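Local coordinates for protein glutamate receptor 1 (Adineta vaga, PDB 4IO2) that binds glutamate in the cleft of its two-lobed ligand-binding domain, the part modelled here, and probably gates an ion channel in response, at residues Lys6-Arg11 with Trp215-Asp220; Arg49-Phe54 with Ile225-Glu230. One frame throughout, in Å; residues are numbered along the deposited sequence.

Interaction 1 of 2, residues Lys6-Arg11 with Trp215-Asp220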
loop_
_atom_site.group_PDB
_atom_site.type_symbol
_atom_site.label_atom_id
_atom_site.label_comp_id
_atom_site.label_asym_id
_atom_site.label_seq_id
_atom_site.Cartn_x
_atom_site.Cartn_y
_atom_site.Cartn_z
ATOM N N LYS A 6 19.897 16.411 -2.738
ATOM C CA LYS A 6 20.375 17.636 -2.087
ATOM C C LYS A 6 20.934 18.654 -3.081
ATOM O O LYS A 6 21.831 18.333 -3.851
ATOM C CB LYS A 6 21.414 17.333 -1.033
ATOM C CG LYS A 6 21.793 18.596 -0.243
ATOM C CD LYS A 6 22.662 18.298 0.949
ATOM C CE LYS A 6 23.077 19.589 1.617
ATOM N NZ LYS A 6 24.166 19.352 2.608
ATOM N N GLY A 7 20.396 19.870 -3.036
ATOM C CA GLY A 7 20.804 20.959 -3.913
ATOM C C GLY A 7 20.203 20.927 -5.321
ATOM O O GLY A 7 20.446 21.855 -6.105
ATOM N N ILE A 8 19.466 19.882 -5.662
ATOM C CA ILE A 8 18.927 19.726 -7.007
ATOM C C ILE A 8 17.561 20.382 -7.068
ATOM O O ILE A 8 16.777 20.251 -6.131
ATOM C CB ILE A 8 18.758 18.221 -7.342
ATOM C CG1 ILE A 8 20.112 17.485 -7.249
ATOM C CG2 ILE A 8 18.047 18.013 -8.662
ATOM C CD1 ILE A 8 21.169 18.014 -8.199
ATOM N N THR A 9 17.268 21.061 -8.164
ATOM C CA THR A 9 15.943 21.621 -8.351
ATOM C C THR A 9 15.013 20.598 -8.991
ATOM O O THR A 9 15.353 19.990 -9.999
ATOM C CB THR A 9 15.993 22.901 -9.237
ATOM O OG1 THR A 9 16.778 23.892 -8.577
ATOM C CG2 THR A 9 14.587 23.453 -9.495
ATOM N N LEU A 10 13.859 20.391 -8.368
ATOM C CA LEU A 10 12.806 19.543 -8.920
ATOM C C LEU A 10 11.626 20.358 -9.332
ATOM O O LEU A 10 11.051 21.077 -8.513
ATOM C CB LEU A 10 12.305 18.554 -7.890
ATOM C CG LEU A 10 13.268 17.478 -7.479
ATOM C CD1 LEU A 10 12.594 16.664 -6.391
ATOM C CD2 LEU A 10 13.695 16.647 -8.663
ATOM N N ARG A 11 11.223 20.212 -10.581
ATOM C CA ARG A 11 9.928 20.710 -11.064
ATOM C C ARG A 11 8.868 19.702 -10.646
ATOM O O ARG A 11 8.857 18.538 -11.103
ATOM C CB ARG A 11 9.920 20.872 -12.587
ATOM C CG ARG A 11 10.936 21.859 -13.146
ATOM C CD ARG A 11 11.059 21.712 -14.664
ATOM N NE ARG A 11 11.406 20.337 -14.988
ATOM C CZ ARG A 11 11.130 19.701 -16.126
ATOM N NH1 ARG A 11 10.561 20.323 -17.157
ATOM N NH2 ARG A 11 11.451 18.427 -16.227
ATOM N N TRP A 215 14.824 6.231 -12.729
ATOM C CA TRP A 215 15.238 7.553 -12.261
ATOM C C TRP A 215 16.440 7.488 -11.355
ATOM O O TRP A 215 16.483 6.675 -10.444
ATOM C CB TRP A 215 14.084 8.159 -11.465
ATOM C CG TRP A 215 14.122 9.606 -11.201
ATOM C CD1 TRP A 215 14.473 10.614 -12.063
ATOM C CD2 TRP A 215 13.693 10.234 -10.009
ATOM N NE1 TRP A 215 14.286 11.841 -11.462
ATOM C CE2 TRP A 215 13.794 11.629 -10.198
ATOM C CE3 TRP A 215 13.198 9.748 -8.781
ATOM C CZ2 TRP A 215 13.453 12.533 -9.202
ATOM C CZ3 TRP A 215 12.877 10.631 -7.816
ATOM C CH2 TRP A 215 12.983 12.023 -8.026
ATOM N N LEU A 216 17.351 8.421 -11.554
ATOM C CA LEU A 216 18.592 8.519 -10.793
ATOM C C LEU A 216 18.375 8.667 -9.277
ATOM O O LEU A 216 19.170 8.211 -8.485
ATOM C CB LEU A 216 19.375 9.723 -11.334
ATOM C CG LEU A 216 20.755 10.029 -10.771
ATOM C CD1 LEU A 216 21.687 8.870 -11.075
ATOM C CD2 LEU A 216 21.320 11.360 -11.330
ATOM N N TYR A 217 17.267 9.289 -8.893
ATOM C CA TYR A 217 17.018 9.650 -7.515
ATOM C C TYR A 217 16.011 8.724 -6.805
ATOM O O TYR A 217 15.535 9.052 -5.731
ATOM C CB TYR A 217 16.556 11.115 -7.452
ATOM C CG TYR A 217 17.516 12.115 -8.127
ATOM C CD1 TYR A 217 18.729 12.463 -7.544
ATOM C CD2 TYR A 217 17.193 12.715 -9.351
ATOM C CE1 TYR A 217 19.586 13.356 -8.150
ATOM C CE2 TYR A 217 18.044 13.617 -9.951
ATOM C CZ TYR A 217 19.242 13.914 -9.346
ATOM O OH TYR A 217 20.091 14.822 -9.937
ATOM N N ALA A 218 15.688 7.564 -7.397
ATOM C CA ALA A 218 14.597 6.724 -6.893
ATOM C C ALA A 218 14.780 6.317 -5.444
ATOM O O ALA A 218 13.840 6.415 -4.624
ATOM C CB ALA A 218 14.392 5.489 -7.786
ATOM N N LYS A 219 15.965 5.855 -5.103
ATOM C CA LYS A 219 16.215 5.368 -3.749
ATOM C C LYS A 219 16.092 6.501 -2.741
ATOM O O LYS A 219 15.497 6.342 -1.668
ATOM C CB LYS A 219 17.587 4.693 -3.646
ATOM C CG LYS A 219 17.920 4.103 -2.251
ATOM C CD LYS A 219 19.319 3.584 -2.220
ATOM C CE LYS A 219 20.273 4.715 -1.969
ATOM N NZ LYS A 219 21.594 4.165 -1.596
ATOM N N ASP A 220 16.666 7.655 -3.032
ATOM C CA ASP A 220 16.617 8.758 -2.049
ATOM C C ASP A 220 15.186 9.136 -1.730
ATOM O O ASP A 220 14.816 9.286 -0.560
ATOM C CB ASP A 220 17.446 9.977 -2.585
ATOM C CG ASP A 220 17.734 11.075 -1.536
ATOM O OD1 ASP A 220 17.908 10.793 -0.338
ATOM O OD2 ASP A 220 17.894 12.266 -1.930
#
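Y217 points its hydroxyl into the branches of I8. The phenol oxygen OH lies 3.8 Å from I8 CG1 and is about as close to CD1, with CG2 only slightly farther. The two side chains meet obliquely, and the ring carbon CZ of Y217 is 4.2 Å from I8 CG1. A second pair sits alongside: L10 brings its CD2 methyl to the edge of the W215 indole, near the ring plane, at 4.2 Å from CZ2. The two aromatic residues are also set against each other. W215 holds CG anti to its backbone N (chi1 -164°) while Y217 holds CG beside its own (chi1 -55°), which places Y217 CB 3.6 Å above the indole face, toward the rim, and W215 NE1 in plane at the edge of the phenol ring. A type I turn from W215 to A218 leads into helix 218-230, with Y217 as its N-cap residue, and I81 packs on both L10 and W215. D220 OD2 adds a hydrogen bond to L5 N, just outside 6-11. Between the two segments the touching pairs meet by van der Waals contact, so cohesion here rests on shape fit and partial apolar burial, with little to fix a precise orientation.

Interaction 2 of 2, residues Arg49-Phe54 with Ile225-Glu230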
loop_
_atom_site.group_PDB
_atom_site.type_symbol
_atom_site.label_atom_id
_atom_site.label_comp_id
_atom_site.label_asym_id
_atom_site.label_seq_id
_atom_site.Cartn_x
_atom_site.Cartn_y
_atom_site.Cartn_z
ATOM N N ARG A 49 11.336 18.302 1.397
ATOM C CA ARG A 49 12.353 19.287 1.066
ATOM C C ARG A 49 13.275 19.466 2.266
ATOM O O ARG A 49 14.506 19.524 2.100
ATOM C CB ARG A 49 11.689 20.605 0.679
ATOM C CG ARG A 49 12.654 21.674 0.200
ATOM C CD ARG A 49 12.127 23.098 0.385
ATOM N NE ARG A 49 11.927 23.454 1.782
ATOM C CZ ARG A 49 12.886 23.770 2.652
ATOM N NH1 ARG A 49 14.179 23.802 2.309
ATOM N NH2 ARG A 49 12.546 24.054 3.898
ATOM N N ASP A 50 12.707 19.555 3.465
ATOM C CA ASP A 50 13.517 19.753 4.679
ATOM C C ASP A 50 14.444 18.582 4.925
ATOM O O ASP A 50 15.583 18.783 5.326
ATOM C CB ASP A 50 12.628 19.957 5.904
ATOM C CG ASP A 50 11.893 21.294 5.883
ATOM O OD1 ASP A 50 12.179 22.125 4.990
ATOM O OD2 ASP A 50 11.029 21.520 6.773
ATOM N N LYS A 51 13.994 17.362 4.664
ATOM C CA LYS A 51 14.825 16.179 4.891
ATOM C C LYS A 51 15.840 15.927 3.778
ATOM O O LYS A 51 16.942 15.455 4.033
ATOM C CB LYS A 51 13.951 14.923 5.038
ATOM C CG LYS A 51 13.147 14.855 6.318
ATOM C CD LYS A 51 12.358 13.560 6.421
ATOM C CE LYS A 51 13.234 12.398 6.897
ATOM N NZ LYS A 51 12.569 11.637 7.997
ATOM N N MET A 52 15.486 16.269 2.547
ATOM C CA MET A 52 16.282 15.882 1.382
ATOM C C MET A 52 17.096 17.019 0.787
ATOM O O MET A 52 18.085 16.780 0.086
ATOM C CB MET A 52 15.353 15.311 0.311
ATOM C CG MET A 52 14.614 14.053 0.802
ATOM S SD MET A 52 13.432 13.458 -0.410
ATOM C CE MET A 52 14.640 12.810 -1.526
ATOM N N GLY A 53 16.682 18.252 1.039
ATOM C CA GLY A 53 17.456 19.413 0.621
ATOM C C GLY A 53 17.388 19.780 -0.844
ATOM O O GLY A 53 18.210 20.556 -1.318
ATOM N N PHE A 54 16.396 19.282 -1.572
ATOM C CA PHE A 54 16.170 19.730 -2.951
ATOM C C PHE A 54 15.570 21.137 -2.946
ATOM O O PHE A 54 15.107 21.637 -1.917
ATOM C CB PHE A 54 15.279 18.744 -3.759
ATOM C CG PHE A 54 13.921 18.472 -3.162
ATOM C CD1 PHE A 54 12.864 19.357 -3.321
ATOM C CD2 PHE A 54 13.699 17.278 -2.519
ATOM C CE1 PHE A 54 11.613 19.062 -2.790
ATOM C CE2 PHE A 54 12.460 16.992 -1.962
ATOM C CZ PHE A 54 11.419 17.890 -2.108
ATOM N N ILE A 225 10.321 8.811 1.879
ATOM C CA ILE A 225 8.900 8.553 2.064
ATOM C C ILE A 225 8.661 7.522 3.155
ATOM O O ILE A 225 7.796 7.719 4.014
ATOM C CB ILE A 225 8.234 8.082 0.738
ATOM C CG1 ILE A 225 8.242 9.199 -0.268
ATOM C CG2 ILE A 225 6.813 7.535 0.995
ATOM C CD1 ILE A 225 7.942 8.684 -1.647
ATOM N N LEU A 226 9.426 6.446 3.146
ATOM C CA LEU A 226 9.237 5.363 4.131
ATOM C C LEU A 226 9.573 5.866 5.535
ATOM O O LEU A 226 8.946 5.487 6.486
ATOM C CB LEU A 226 10.101 4.186 3.729
ATOM C CG LEU A 226 9.563 3.448 2.498
ATOM C CD1 LEU A 226 10.640 2.539 1.881
ATOM C CD2 LEU A 226 8.323 2.655 2.868
ATOM N N SER A 227 10.558 6.739 5.664
ATOM C CA SER A 227 10.871 7.336 6.945
ATOM C C SER A 227 9.718 8.219 7.432
ATOM O O SER A 227 9.372 8.169 8.619
ATOM C CB SER A 227 12.166 8.150 6.858
ATOM O OG SER A 227 12.423 8.743 8.101
ATOM N N LEU A 228 9.110 9.017 6.546
ATOM C CA LEU A 228 7.933 9.787 6.953
ATOM C C LEU A 228 6.785 8.883 7.382
ATOM O O LEU A 228 6.023 9.219 8.299
ATOM C CB LEU A 228 7.463 10.719 5.830
ATOM C CG LEU A 228 8.386 11.865 5.395
ATOM C CD1 LEU A 228 7.717 12.718 4.341
ATOM C CD2 LEU A 228 8.800 12.742 6.596
ATOM N N ARG A 229 6.624 7.741 6.725
ATOM C CA ARG A 229 5.619 6.771 7.121
ATOM C C ARG A 229 5.919 6.256 8.541
ATOM O O ARG A 229 5.063 6.324 9.457
ATOM C CB ARG A 229 5.614 5.631 6.070
ATOM C CG ARG A 229 4.554 4.502 6.246
ATOM C CD ARG A 229 4.854 3.236 5.369
ATOM N NE ARG A 229 4.582 3.457 3.951
ATOM C CZ ARG A 229 4.621 2.523 3.006
ATOM N NH1 ARG A 229 4.913 1.264 3.287
ATOM N NH2 ARG A 229 4.377 2.862 1.755
ATOM N N GLU A 230 7.136 5.771 8.738
ATOM C CA GLU A 230 7.518 5.105 9.978
ATOM C C GLU A 230 7.421 6.032 11.173
ATOM O O GLU A 230 7.037 5.590 12.258
ATOM C CB GLU A 230 8.948 4.542 9.841
ATOM C CG GLU A 230 8.964 3.330 8.921
ATOM C CD GLU A 230 10.305 2.985 8.312
ATOM O OE1 GLU A 230 11.335 3.493 8.752
ATOM O OE2 GLU A 230 10.304 2.265 7.287
#
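S227 is the first residue of 225-230 to meet the other helix: its OG, anti to the backbone N (chi1 178°), reaches toward helix 40-52 and accepts a hydrogen bond from K51 NZ, 2.9 Å away. The lysine gets there by bending twice near its end, at chi3 80° and chi4 132°, the latter well off a staggered value. Both side chains have two modelled conformers, so the bond is doubtful beyond this pair of them. L228 comes next, and its CD2 methyl lies 3.7 Å from K51 CD, the two side chains running antiparallel, one past the other. Helices 40-52 and 218-230 stand side by side here, 9.6 Å apart between the CA atoms of K51 and L228, in one lobe of the clamshell fold shared by glutamate receptors and bacterial solute-binding proteins. L228 is buried, packed also on L44, Y47 and L48 and on I233 and L234 of helix 233-242. R229 turns elsewhere: in the conformer given, a face of its guanidinium rests centrally on L226 CD2, while NH2 bonds to S101 O and NH1 to T206 OG1 of the second subunit, where E230 OE1 likewise bonds to S90 OG.

Overall arrangement
Interactions 1 and 2 lie in the same lobe, their centres 12 Å apart, and both use helix 218-230, interaction 1 in the turn leading into it and interaction 2 near its end. Along the chain the segments alternate: 6-11, 49-54, 215-220, 225-230. Both early segments are thus met by the chain as it returns, and they are themselves joined by a probable hydrogen bond from G7 N to G53 O, 2.9 Å long, where helix 40-52 ends beside the approach to strand 9-14. Helix 218-230 also touches the second subunit, as in the lobe-to-lobe dimers of related receptors. Both contacts lie away from the glutamate pocket; they join the late helix and its lead-in to the early strand and helix of the same lobe.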